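Local coordinates for 4-oxalmesaconate hydratase (Pseudomonas putida, PDB 5CGZ), which catalyses the zinc-dependent hydration of 4-carboxy-2-hydroxymuconate to 4-carboxy-4-hydroxy-2-oxoadipate, the third step of gallate degradation, at the interface of chains A and B and the interface of chains A and C. Numbering follows the deposited sequence. Chains: chain A/B/C, 4-oxalmesaconate hydratase.

Contact 1 joins chain A to chain B and contact 2 joins chain A to chain C, with the centres of their C-alpha atoms about 25 Å apart. Both are parts of two-fold symmetric interfaces within the hexamer. Asn213, the residue just after helix 193-212, occurs in both: in contact 1 the copy in chain B lays its amide on a proline of chain A, and in contact 2 the copy in chain A hydrogen-bonds to chain C. Since every copy does both, this one side chain is shared by two kinds of interface; contact 1 adds strand pairing, while contact 2 relies on side-chain hydrogen bonds and water.

Contact 1: the interface of chains A and B. Residues chain A 151, 232-233, 235; chain B 170, 172, 213.
A:Pro233 sets the CG corner of its ring into the angle between the amide of B:Asn213 and the edge of B:Phe172. Its CG stands over the amide face, 3.6 Å from B:Asn213 CG and little farther from ND2 than from OD1, while the two side chains run at about a right angle. The asparagine lays its amide there with CG beside the backbone N (chi1 -78°). Beside it, B:Phe172 CE2 touches the same A:Pro233 CG at 3.7 Å. A:Val235 CG2 reaches B:Asn213 CB more distantly.

Carbon-to-oxygen contacts add to the grip on the asparagine. The amide oxygen OD1 of B:Asn213 lies 3.7 Å from A:Phe232 CB, and the phenyl plane is turned 52° from the amide. A:Ala151 CB meets the backbone O of B:Asn213 at 3.8 Å. Replacing B:Asn213 by an alanine would probably strip the amide from A:Pro233 CG, opening a gap over the proline ring, and take away the OD1 contact of A:Phe232 CB.

Backbone pairing forms the third element. A:Val235 and B:Phe172 make a parallel beta bridge, with A:Val235 CA 3.4 Å from B:Phe172 O. Two residues earlier on each chain, A:Pro233 CA lies 3.3 Å from B:Asp170 O.

Strand 234-236 of chain A thus runs beside strand 171-174 of chain B, close to the C-terminus of its own chain, while B:Asn213 approaches from the loop that follows helix 193-212.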
loop_
_atom_site.group_PDB
_atom_site.type_symbol
_atom_site.label_atom_id
_atom_site.label_comp_id
_atom_site.label_asym_id
_atom_site.label_seq_id
_atom_site.Cartn_x
_atom_site.Cartn_y
_atom_site.Cartn_z
ATOM N N ALA A 151 -13.700 -15.506 -19.027
ATOM C CA ALA A 151 -13.099 -14.711 -17.956
ATOM C C ALA A 151 -14.111 -14.412 -16.859
ATOM O O ALA A 151 -14.463 -13.259 -16.642
ATOM C CB ALA A 151 -12.520 -13.402 -18.516
ATOM N N PHE A 232 -10.806 -8.891 -10.492
ATOM C CA PHE A 232 -10.628 -8.275 -11.803
ATOM C C PHE A 232 -11.521 -7.056 -11.996
ATOM O O PHE A 232 -12.591 -6.960 -11.388
ATOM C CB PHE A 232 -10.916 -9.288 -12.923
ATOM C CG PHE A 232 -10.068 -10.519 -12.850
ATOM C CD1 PHE A 232 -8.743 -10.484 -13.260
ATOM C CD2 PHE A 232 -10.591 -11.706 -12.355
ATOM C CE1 PHE A 232 -7.944 -11.613 -13.180
ATOM C CE2 PHE A 232 -9.801 -12.851 -12.266
ATOM C CZ PHE A 232 -8.478 -12.807 -12.673
ATOM N N PRO A 233 -11.093 -6.134 -12.870
ATOM C CA PRO A 233 -11.943 -5.007 -13.262
ATOM C C PRO A 233 -13.212 -5.507 -13.949
ATOM O O PRO A 233 -13.148 -6.425 -14.767
ATOM C CB PRO A 233 -11.061 -4.225 -14.240
ATOM C CG PRO A 233 -10.110 -5.268 -14.797
ATOM C CD PRO A 233 -9.829 -6.180 -13.636
ATOM N N VAL A 235 -16.541 -5.019 -16.517
ATOM C CA VAL A 235 -16.804 -4.355 -17.786
ATOM C C VAL A 235 -18.290 -4.059 -17.877
ATOM O O VAL A 235 -19.112 -4.947 -17.661
ATOM C CB VAL A 235 -16.383 -5.222 -18.983
ATOM C CG1 VAL A 235 -16.687 -4.497 -20.300
ATOM C CG2 VAL A 235 -14.906 -5.584 -18.886
ATOM N N ASP B 170 -10.870 -0.136 -11.961
ATOM C CA ASP B 170 -11.585 -1.328 -11.500
ATOM C C ASP B 170 -12.872 -1.489 -12.319
ATOM O O ASP B 170 -13.624 -2.454 -12.153
ATOM C CB ASP B 170 -11.896 -1.250 -9.997
ATOM C CG ASP B 170 -12.698 0.003 -9.619
ATOM O OD1 ASP B 170 -13.689 0.330 -10.297
ATOM O OD2 ASP B 170 -12.334 0.671 -8.641
ATOM N N PHE B 172 -14.323 -0.903 -16.453
ATOM C CA PHE B 172 -14.195 -0.481 -17.849
ATOM C C PHE B 172 -15.562 -0.213 -18.450
ATOM O O PHE B 172 -16.456 -1.068 -18.415
ATOM C CB PHE B 172 -13.468 -1.529 -18.705
ATOM C CG PHE B 172 -11.995 -1.613 -18.441
ATOM C CD1 PHE B 172 -11.162 -0.550 -18.757
ATOM C CD2 PHE B 172 -11.439 -2.760 -17.894
ATOM C CE1 PHE B 172 -9.792 -0.620 -18.514
ATOM C CE2 PHE B 172 -10.074 -2.846 -17.656
ATOM C CZ PHE B 172 -9.249 -1.769 -17.962
ATOM N N ASN B 213 -10.929 -8.885 -20.269
ATOM C CA ASN B 213 -11.603 -9.159 -19.009
ATOM C C ASN B 213 -13.050 -9.631 -19.175
ATOM O O ASN B 213 -13.740 -9.816 -18.179
ATOM C CB ASN B 213 -11.551 -7.928 -18.105
ATOM C CG ASN B 213 -10.194 -7.763 -17.439
ATOM O OD1 ASN B 213 -9.909 -8.401 -16.418
ATOM N ND2 ASN B 213 -9.347 -6.918 -18.020
#

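Contact 2: the interface of chains A and C. Residues chain A 208-209, 212-213; chain C 119, 160-161.
C:Gln161 reaches across to A:Gln209 and A:Arg212 of the last turn of helix 193-212 and to A:Asn213 just after it, in a subunit interface of this MshB/PIG-L family hydratase. Its CB rests 4.1 Å from CE2 of C:Tyr119 in its own chain. CG packs against A:Gln209 CG at 3.9 Å, the two side chains running antiparallel alongside one another. An extended chain (chi2 -175°) carries CD on towards A:Asn213, near A:Gln209 CB. At the tip, the amide oxygen OE1 accepts a hydrogen bond from A:Asn213 ND2 at 2.9 Å; the donor lies in the carbonyl plane on a lone pair, although the two amides are turned 78° apart. OE1 also pairs with water 2, which continues to A:Gln209 OE1. The amide nitrogen NE2 of C:Gln161 sits above the centre of the C:Tyr119 ring and meets A:Arg212 CG at 3.5 Å.

Both ends of the A:Asn213 amide are engaged. Its OD1 takes the phenol hydroxyl OH of C:Tyr119 at 2.6 Å, in the carbonyl plane on a lone pair and at the edge of the tyrosine ring. Besides C:Gln161, its ND2 gives a hydrogen bond to the backbone O of A:Gln209 at 2.7 Å. That bond comes from above the carbonyl plane, caps the last turn of the helix and, with the two cross-chain bonds, should hold the amide's rotation.

Farther out, the guanidinium of A:Arg212 passes C:Tyr119 with its plane 79° from the ring. NH1 pairs with water 1 at 3.0 Å and NH2 with water 3, and both waters reach the backbone O of C:Tyr119. Towards the preceding turn, A:Val208 CG1 approaches the imidazole NE2 of C:His160 at 4.0 Å.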
loop_
_atom_site.group_PDB
_atom_site.type_symbol
_atom_site.label_atom_id
_atom_site.label_comp_id
_atom_site.label_asym_id
_atom_site.label_seq_id
_atom_site.Cartn_x
_atom_site.Cartn_y
_atom_site.Cartn_z
ATOM N N VAL A 208 -26.217 -2.824 6.874
ATOM C CA VAL A 208 -26.272 -1.393 7.170
ATOM C C VAL A 208 -25.315 -0.620 6.266
ATOM O O VAL A 208 -25.665 0.439 5.747
ATOM C CB VAL A 208 -25.938 -1.101 8.658
ATOM C CG1 VAL A 208 -25.701 0.398 8.884
ATOM C CG2 VAL A 208 -27.062 -1.608 9.566
ATOM N N GLN A 209 -24.112 -1.157 6.059
ATOM C CA GLN A 209 -23.119 -0.477 5.227
ATOM C C GLN A 209 -23.547 -0.428 3.760
ATOM O O GLN A 209 -23.361 0.584 3.096
ATOM C CB GLN A 209 -21.751 -1.151 5.356
ATOM C CG GLN A 209 -21.189 -1.116 6.784
ATOM C CD GLN A 209 -19.973 -2.019 6.956
ATOM O OE1 GLN A 209 -19.427 -2.538 5.982
ATOM N NE2 GLN A 209 -19.548 -2.211 8.201
ATOM N N ARG A 212 -26.100 2.198 3.449
ATOM C CA ARG A 212 -25.462 3.514 3.458
ATOM C C ARG A 212 -24.943 3.847 2.058
ATOM O O ARG A 212 -24.983 4.994 1.625
ATOM C CB ARG A 212 -24.322 3.561 4.483
ATOM C CG ARG A 212 -23.624 4.927 4.623
ATOM C CD ARG A 212 -24.580 6.007 5.140
ATOM N NE ARG A 212 -23.935 6.964 6.046
ATOM C CZ ARG A 212 -23.279 8.060 5.656
ATOM N NH1 ARG A 212 -23.168 8.364 4.364
ATOM N NH2 ARG A 212 -22.724 8.857 6.565
ATOM N N ASN A 213 -24.483 2.835 1.332
ATOM C CA ASN A 213 -23.880 3.097 0.034
ATOM C C ASN A 213 -24.891 3.149 -1.114
ATOM O O ASN A 213 -24.489 3.285 -2.264
ATOM C CB ASN A 213 -22.798 2.060 -0.263
ATOM C CG ASN A 213 -21.507 2.346 0.486
ATOM O OD1 ASN A 213 -20.694 3.172 0.053
ATOM N ND2 ASN A 213 -21.319 1.678 1.622
ATOM N N TYR C 119 -16.659 8.944 3.721
ATOM C CA TYR C 119 -18.045 9.276 4.052
ATOM C C TYR C 119 -18.177 10.580 4.840
ATOM O O TYR C 119 -19.280 11.103 4.994
ATOM C CB TYR C 119 -18.693 8.115 4.813
ATOM C CG TYR C 119 -18.684 6.877 3.960
ATOM C CD1 TYR C 119 -19.700 6.643 3.035
ATOM C CD2 TYR C 119 -17.623 5.971 4.026
ATOM C CE1 TYR C 119 -19.678 5.509 2.210
ATOM C CE2 TYR C 119 -17.586 4.844 3.209
ATOM C CZ TYR C 119 -18.615 4.616 2.303
ATOM O OH TYR C 119 -18.577 3.492 1.498
ATOM N N HIS C 160 -17.153 4.185 10.970
ATOM C CA HIS C 160 -18.375 3.451 10.672
ATOM C C HIS C 160 -18.121 2.353 9.641
ATOM O O HIS C 160 -18.641 1.234 9.764
ATOM C CB HIS C 160 -19.458 4.410 10.174
ATOM C CG HIS C 160 -20.830 3.816 10.167
ATOM N ND1 HIS C 160 -21.496 3.468 11.324
ATOM C CD2 HIS C 160 -21.667 3.506 9.144
ATOM C CE1 HIS C 160 -22.685 2.982 11.017
ATOM N NE2 HIS C 160 -22.814 2.993 9.701
ATOM N N GLN C 161 -17.307 2.671 8.637
ATOM C CA GLN C 161 -16.957 1.699 7.597
ATOM C C GLN C 161 -15.440 1.518 7.533
ATOM O O GLN C 161 -14.747 2.153 6.721
ATOM C CB GLN C 161 -17.533 2.145 6.255
ATOM C CG GLN C 161 -19.054 2.128 6.293
ATOM C CD GLN C 161 -19.702 2.436 4.958
ATOM O OE1 GLN C 161 -19.622 1.648 4.008
ATOM N NE2 GLN C 161 -20.364 3.584 4.887
HETATM O O HOH W 1 -21.339 10.375 3.207
HETATM O O HOH W 2 -18.309 -0.849 4.087
HETATM O O HOH W 3 -21.722 11.504 6.339
#